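Local atomic coordinates of isocitrate dehydrogenase [NAD] subunit 1 (Saccharomyces cerevisiae, PDB entry 3BLX), a protein that serves the citric acid cycle as part of an octamer that converts isocitrate and NAD(+) to 2-oxoglutarate, CO2 and NADH, and also binds RNA. Residues 84-87 with 93-96; 19-24 with 67-72. All coordinates share one frame; numbering follows the deposited sequence.

Overall arrangement
Contact 1 (84-87 with 93-96) and contact 2 (19-24 with 67-72) follow one another along the chain, with centres about 16 Å apart. Helix 60-73 runs between them: one side of it meets strand 17-25 in contact 2, while V67 packs on helix 92-99, where A96 CB comes 3.6 Å from V67 CG2. Strand 75-80 is a second link, since it pairs with strand 17-25 and carries K78, the salt-bridge partner of D86. Contact 1 is the one beside the probable substrate site: the side chain of N94 is about 4 Å from that of R98 and about 7 Å from that of R129, both substrate-binding by similarity, whereas that of L70 is about 11 Å from that of R98.

Contact 1 of 2, residues 84-87 with 93-96; sequences PADQ and LNVA
N94 reaches from helix 92-99 toward the short helical segment 84-87 and sets its amide beside D86, the two CA atoms lying 7.2 Å apart. CB leaves the backbone toward D86, and CB and CG carry the amide across; CG sits beside the backbone N of N94 (chi1 -71°), and this directs the amide toward segment 84-87. The amide nitrogen, ND2, makes the approach: it lies 3.5 Å from D86 OD1 and 3.6 Å from the backbone D86 O, with A85 O farther off at 4.4 Å. Its firm acceptor is H90 O, just before the helix. N94 OD1, the other arm of the amide, stays 4.3 Å from D86 OD1. D86 in turn holds CG anti to its own backbone N (chi1 -165°), which brings the carboxylate round to meet the amide. The two side chains cross at about a right angle, and the carboxylate and amide planes are inclined by only 20° but offset, N94 ND2 lying off the carboxylate plane rather than in it. OD1 takes a salt bridge from K78 on strand 75-80, and OD2 accepts the backbone N of W81, which together fix the rotation of the carboxylate. The N94 side chain also touches K78 and R274. The chemistry is thus that of a buried polar junction: the charge of D86 is probably balanced by K78, an amide nitrogen is bonded to H90 O and lies near D86, and the asparagine is placed next to R98, a substrate-binding arginine by similarity.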
ATOM      1  N   PRO E  84      18.134 -12.814  31.719  1.00 87.36           N
ATOM      2  CA  PRO E  84      19.210 -12.204  30.926  1.00 82.04           C
ATOM      3  C   PRO E  84      18.713 -11.678  29.573  1.00 85.15           C
ATOM      4  O   PRO E  84      19.282 -10.715  29.047  1.00 76.20           O
ATOM      5  CB  PRO E  84      20.203 -13.357  30.731  1.00 71.35           C
ATOM      6  CG  PRO E  84      19.858 -14.360  31.792  1.00 81.56           C
ATOM      7  CD  PRO E  84      18.385 -14.235  32.008  1.00 93.11           C
ATOM      8  N   ALA E  85      17.665 -12.296  29.028  1.00 83.45           N
ATOM      9  CA  ALA E  85      17.086 -11.875  27.750  1.00 73.80           C
ATOM     10  C   ALA E  85      16.565 -10.423  27.763  1.00 79.94           C
ATOM     11  O   ALA E  85      16.986  -9.609  26.939  1.00 71.42           O
ATOM     12  CB  ALA E  85      15.988 -12.854  27.296  1.00 62.14           C
ATOM     13  N   ASP E  86      15.666 -10.093  28.695  1.00 69.31           N
ATOM     14  CA  ASP E  86      15.102  -8.740  28.770  1.00 73.16           C
ATOM     15  C   ASP E  86      16.172  -7.652  28.945  1.00 75.85           C
ATOM     16  O   ASP E  86      16.056  -6.571  28.367  1.00 84.11           O
ATOM     17  CB  ASP E  86      14.035  -8.637  29.878  1.00 81.63           C
ATOM     18  CG  ASP E  86      13.161  -7.372  29.762  1.00 80.71           C
ATOM     19  OD1 ASP E  86      12.351  -7.280  28.807  1.00 66.88           O
ATOM     20  OD2 ASP E  86      13.269  -6.482  30.640  1.00 73.60           O
ATOM     21  N   GLN E  87      17.207  -7.943  29.731  1.00 71.42           N
ATOM     22  CA  GLN E  87      18.258  -6.970  30.032  1.00 71.54           C
ATOM     23  C   GLN E  87      19.177  -6.651  28.839  1.00 72.01           C
ATOM     24  O   GLN E  87      19.827  -5.604  28.804  1.00 78.08           O
ATOM     25  CB  GLN E  87      19.084  -7.440  31.236  1.00 78.59           C
ATOM     26  CG  GLN E  87      18.265  -7.627  32.517  1.00 93.57           C
ATOM     27  CD  GLN E  87      19.065  -8.239  33.661  1.00104.43           C
ATOM     28  OE1 GLN E  87      20.210  -8.671  33.480  1.00 96.60           O
ATOM     29  NE2 GLN E  87      18.459  -8.279  34.848  1.00 73.31           N
ATOM     30  N   LEU E  93       9.341 -10.241  23.762  1.00 39.57           N
ATOM     31  CA  LEU E  93       8.709  -8.934  23.826  1.00 36.69           C
ATOM     32  C   LEU E  93       9.500  -7.905  23.057  1.00 30.74           C
ATOM     33  O   LEU E  93       8.944  -7.191  22.213  1.00 32.13           O
ATOM     34  CB  LEU E  93       8.552  -8.469  25.277  1.00 30.69           C
ATOM     35  CG  LEU E  93       7.267  -7.723  25.641  1.00 34.03           C
ATOM     36  CD1 LEU E  93       7.606  -6.575  26.556  1.00 32.39           C
ATOM     37  CD2 LEU E  93       6.467  -7.232  24.404  1.00 23.34           C
ATOM     38  N   ASN E  94      10.789  -7.831  23.361  1.00 20.40           N
ATOM     39  CA  ASN E  94      11.675  -6.883  22.710  1.00 20.23           C
ATOM     40  C   ASN E  94      11.799  -7.108  21.198  1.00 28.13           C
ATOM     41  O   ASN E  94      11.943  -6.158  20.440  1.00 37.64           O
ATOM     42  CB  ASN E  94      13.050  -6.901  23.358  1.00 28.99           C
ATOM     43  CG  ASN E  94      13.056  -6.298  24.738  1.00 40.78           C
ATOM     44  OD1 ASN E  94      12.466  -5.252  24.983  1.00 50.82           O
ATOM     45  ND2 ASN E  94      13.741  -6.953  25.648  1.00 53.04           N
ATOM     46  N   VAL E  95      11.750  -8.349  20.737  1.00 18.20           N
ATOM     47  CA  VAL E  95      11.896  -8.530  19.326  1.00 27.64           C
ATOM     48  C   VAL E  95      10.582  -8.152  18.673  1.00 30.38           C
ATOM     49  O   VAL E  95      10.567  -7.559  17.600  1.00 34.73           O
ATOM     50  CB  VAL E  95      12.451  -9.950  18.882  1.00 32.36           C
ATOM     51  CG1 VAL E  95      13.236 -10.605  19.966  1.00 18.41           C
ATOM     52  CG2 VAL E  95      11.361 -10.856  18.395  1.00 36.32           C
ATOM     53  N   ALA E  96       9.473  -8.453  19.339  1.00 22.71           N
ATOM     54  CA  ALA E  96       8.170  -8.058  18.814  1.00 24.92           C
ATOM     55  C   ALA E  96       8.058  -6.540  18.648  1.00 28.79           C
ATOM     56  O   ALA E  96       7.601  -6.058  17.618  1.00 34.40           O
ATOM     57  CB  ALA E  96       7.082  -8.588  19.684  1.00 20.27           C
TER

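Contact 2 of 2, residues 19-24 with 67-72; sequences TVTLIP and VESLKR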
ATOM      1  N   THR E  19      -5.520   6.373  27.243  1.00 26.87           N
ATOM      2  CA  THR E  19      -5.347   4.965  27.571  1.00 31.91           C
ATOM      3  C   THR E  19      -3.914   4.577  27.242  1.00 29.56           C
ATOM      4  O   THR E  19      -3.537   4.605  26.088  1.00 32.31           O
ATOM      5  CB  THR E  19      -6.278   4.071  26.759  1.00 24.24           C
ATOM      6  OG1 THR E  19      -7.624   4.457  27.012  1.00 36.55           O
ATOM      7  CG2 THR E  19      -6.094   2.620  27.159  1.00 20.26           C
ATOM      8  N   VAL E  20      -3.100   4.252  28.241  1.00 23.32           N
ATOM      9  CA  VAL E  20      -1.762   3.757  27.937  1.00 27.17           C
ATOM     10  C   VAL E  20      -1.508   2.307  28.363  1.00 18.34           C
ATOM     11  O   VAL E  20      -1.961   1.845  29.396  1.00 15.55           O
ATOM     12  CB  VAL E  20      -0.638   4.706  28.411  1.00 22.19           C
ATOM     13  CG1 VAL E  20      -1.227   6.044  28.846  1.00 12.86           C
ATOM     14  CG2 VAL E  20       0.196   4.054  29.475  1.00 18.95           C
ATOM     15  N   THR E  21      -0.801   1.585  27.510  1.00 21.84           N
ATOM     16  CA  THR E  21      -0.416   0.213  27.799  1.00 22.63           C
ATOM     17  C   THR E  21       0.540   0.154  28.992  1.00 29.91           C
ATOM     18  O   THR E  21       1.500   0.951  29.092  1.00 26.05           O
ATOM     19  CB  THR E  21       0.211  -0.452  26.558  1.00 22.18           C
ATOM     20  OG1 THR E  21      -0.746  -0.454  25.505  1.00 21.58           O
ATOM     21  CG2 THR E  21       0.608  -1.906  26.822  1.00 17.51           C
ATOM     22  N   LEU E  22       0.258  -0.764  29.912  1.00 23.66           N
ATOM     23  CA  LEU E  22       1.131  -0.974  31.058  1.00 30.80           C
ATOM     24  C   LEU E  22       1.556  -2.429  31.068  1.00 31.63           C
ATOM     25  O   LEU E  22       0.717  -3.332  31.133  1.00 28.27           O
ATOM     26  CB  LEU E  22       0.416  -0.633  32.366  1.00 24.34           C
ATOM     27  CG  LEU E  22       1.327  -0.669  33.586  1.00 27.29           C
ATOM     28  CD1 LEU E  22       2.506   0.205  33.352  1.00 36.01           C
ATOM     29  CD2 LEU E  22       0.585  -0.173  34.750  1.00 31.53           C
ATOM     30  N   ILE E  23       2.857  -2.663  30.975  1.00 20.93           N
ATOM     31  CA  ILE E  23       3.393  -4.020  30.993  1.00 22.66           C
ATOM     32  C   ILE E  23       4.344  -4.099  32.169  1.00 28.89           C
ATOM     33  O   ILE E  23       5.499  -3.673  32.059  1.00 31.66           O
ATOM     34  CB  ILE E  23       4.188  -4.312  29.712  1.00 24.88           C
ATOM     35  CG1 ILE E  23       3.312  -4.189  28.473  1.00 26.37           C
ATOM     36  CG2 ILE E  23       4.794  -5.687  29.753  1.00 28.80           C
ATOM     37  CD1 ILE E  23       4.097  -4.026  27.178  1.00 17.48           C
ATOM     38  N   PRO E  24       3.875  -4.637  33.309  1.00 34.53           N
ATOM     39  CA  PRO E  24       4.608  -4.498  34.573  1.00 26.73           C
ATOM     40  C   PRO E  24       5.862  -5.366  34.630  1.00 27.07           C
ATOM     41  O   PRO E  24       6.871  -4.947  35.159  1.00 37.94           O
ATOM     42  CB  PRO E  24       3.585  -4.945  35.618  1.00 22.07           C
ATOM     43  CG  PRO E  24       2.269  -4.982  34.896  1.00 27.04           C
ATOM     44  CD  PRO E  24       2.615  -5.364  33.511  1.00 37.14           C
ATOM     45  N   VAL E  67       1.645  -6.321  22.071  1.00 31.25           N
ATOM     46  CA  VAL E  67       1.825  -5.717  20.771  1.00 33.20           C
ATOM     47  C   VAL E  67       0.491  -5.148  20.322  1.00 28.03           C
ATOM     48  O   VAL E  67       0.408  -3.998  19.908  1.00 39.31           O
ATOM     49  CB  VAL E  67       2.410  -6.734  19.730  1.00 28.87           C
ATOM     50  CG1 VAL E  67       2.374  -6.183  18.312  1.00 27.09           C
ATOM     51  CG2 VAL E  67       3.825  -7.085  20.094  1.00 17.91           C
ATOM     52  N   GLU E  68      -0.558  -5.945  20.447  1.00 28.65           N
ATOM     53  CA  GLU E  68      -1.894  -5.544  20.030  1.00 27.99           C
ATOM     54  C   GLU E  68      -2.396  -4.321  20.822  1.00 34.02           C
ATOM     55  O   GLU E  68      -3.002  -3.401  20.256  1.00 34.27           O
ATOM     56  CB  GLU E  68      -2.856  -6.734  20.132  1.00 21.92           C
ATOM     57  CG  GLU E  68      -3.803  -6.880  18.913  1.00 66.95           C
ATOM     58  CD  GLU E  68      -3.074  -6.819  17.548  1.00 72.85           C
ATOM     59  OE1 GLU E  68      -3.579  -6.129  16.636  1.00 73.16           O
ATOM     60  OE2 GLU E  68      -2.004  -7.454  17.372  1.00 50.56           O
ATOM     61  N   SER E  69      -2.104  -4.303  22.117  1.00 26.08           N
ATOM     62  CA  SER E  69      -2.428  -3.164  22.945  1.00 22.19           C
ATOM     63  C   SER E  69      -1.664  -1.912  22.528  1.00 21.29           C
ATOM     64  O   SER E  69      -2.248  -0.833  22.471  1.00 18.13           O
ATOM     65  CB  SER E  69      -2.182  -3.498  24.410  1.00 22.51           C
ATOM     66  OG  SER E  69      -2.453  -2.390  25.242  1.00 22.62           O
ATOM     67  N   LEU E  70      -0.368  -2.051  22.223  1.00 17.23           N
ATOM     68  CA  LEU E  70       0.419  -0.921  21.729  1.00 17.99           C
ATOM     69  C   LEU E  70      -0.052  -0.414  20.383  1.00 24.10           C
ATOM     70  O   LEU E  70      -0.025   0.778  20.143  1.00 25.77           O
ATOM     71  CB  LEU E  70       1.878  -1.249  21.662  1.00 16.74           C
ATOM     72  CG  LEU E  70       2.556  -1.086  23.022  1.00 25.97           C
ATOM     73  CD1 LEU E  70       3.883  -1.794  23.016  1.00 27.07           C
ATOM     74  CD2 LEU E  70       2.732   0.373  23.382  1.00 22.81           C
ATOM     75  N   LYS E  71      -0.520  -1.308  19.520  1.00 17.52           N
ATOM     76  CA  LYS E  71      -1.036  -0.881  18.245  1.00 24.17           C
ATOM     77  C   LYS E  71      -2.259   0.022  18.405  1.00 31.72           C
ATOM     78  O   LYS E  71      -2.435   0.980  17.638  1.00 31.64           O
ATOM     79  CB  LYS E  71      -1.341  -2.085  17.372  1.00 28.41           C
ATOM     80  CG  LYS E  71      -0.111  -2.562  16.618  1.00 33.31           C
ATOM     81  CD  LYS E  71      -0.154  -4.045  16.263  1.00 39.83           C
ATOM     82  CE  LYS E  71      -0.602  -4.298  14.840  1.00 52.37           C
ATOM     83  NZ  LYS E  71      -0.302  -5.708  14.512  1.00 52.99           N
ATOM     84  N   ARG E  72      -3.070  -0.280  19.418  1.00 28.85           N
ATOM     85  CA  ARG E  72      -4.252   0.502  19.717  1.00 21.56           C
ATOM     86  C   ARG E  72      -3.915   1.793  20.440  1.00 28.99           C
ATOM     87  O   ARG E  72      -4.426   2.839  20.103  1.00 30.40           O
ATOM     88  CB  ARG E  72      -5.213  -0.301  20.571  1.00 19.34           C
ATOM     89  CG  ARG E  72      -5.799  -1.511  19.905  1.00 20.53           C
ATOM     90  CD  ARG E  72      -7.012  -2.006  20.666  1.00 30.99           C
ATOM     91  NE  ARG E  72      -6.640  -2.547  21.966  1.00 32.35           N
ATOM     92  CZ  ARG E  72      -6.179  -3.780  22.140  1.00 34.16           C
ATOM     93  NH1 ARG E  72      -6.042  -4.578  21.090  1.00 31.19           N
ATOM     94  NH2 ARG E  72      -5.858  -4.221  23.350  1.00 24.39           N
TER
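T21 and S69 face each other hydroxyl to hydroxyl where helix 60-73 packs on strand 17-25. The helix is the crossover of a beta-alpha-beta unit: it leads from strand 47-51 to strand 75-80, and 17-25 is the strand that lies between these two and pairs parallel with both. Side chains alternate along it, T21 and I23 turned to the helix, V20 and L22 to the other face, where both touch W49. T21 OG1 and S69 OG are hydrogen-bonded at 2.6 Å, and either could be the donor. S69 holds OG anti to its backbone N (chi1 178°), which swings the hydroxyl out from the helix to the strand. The methyl of T21 comes alongside, its CG2 3.5 Å from S69 OG and 4.0 Å from S69 CB. OG1 also bonds to N73 ND2, just past the segment, while S69 OG has a weak hydrogen bond to E50 OE1. A valine at T21 would keep the bulk but is likely to leave S69 OG and N73 ND2 without their shared partner. R72 ties the helix to strand 47-51 through a salt bridge to E50, its guanidinium folded back so that E68 O lies 3.3 Å above one face, offset toward its rim. Farther round T21, L70 brings one branch of its fork against the strand, with L70 CD2 4.1 Å from T21 CB.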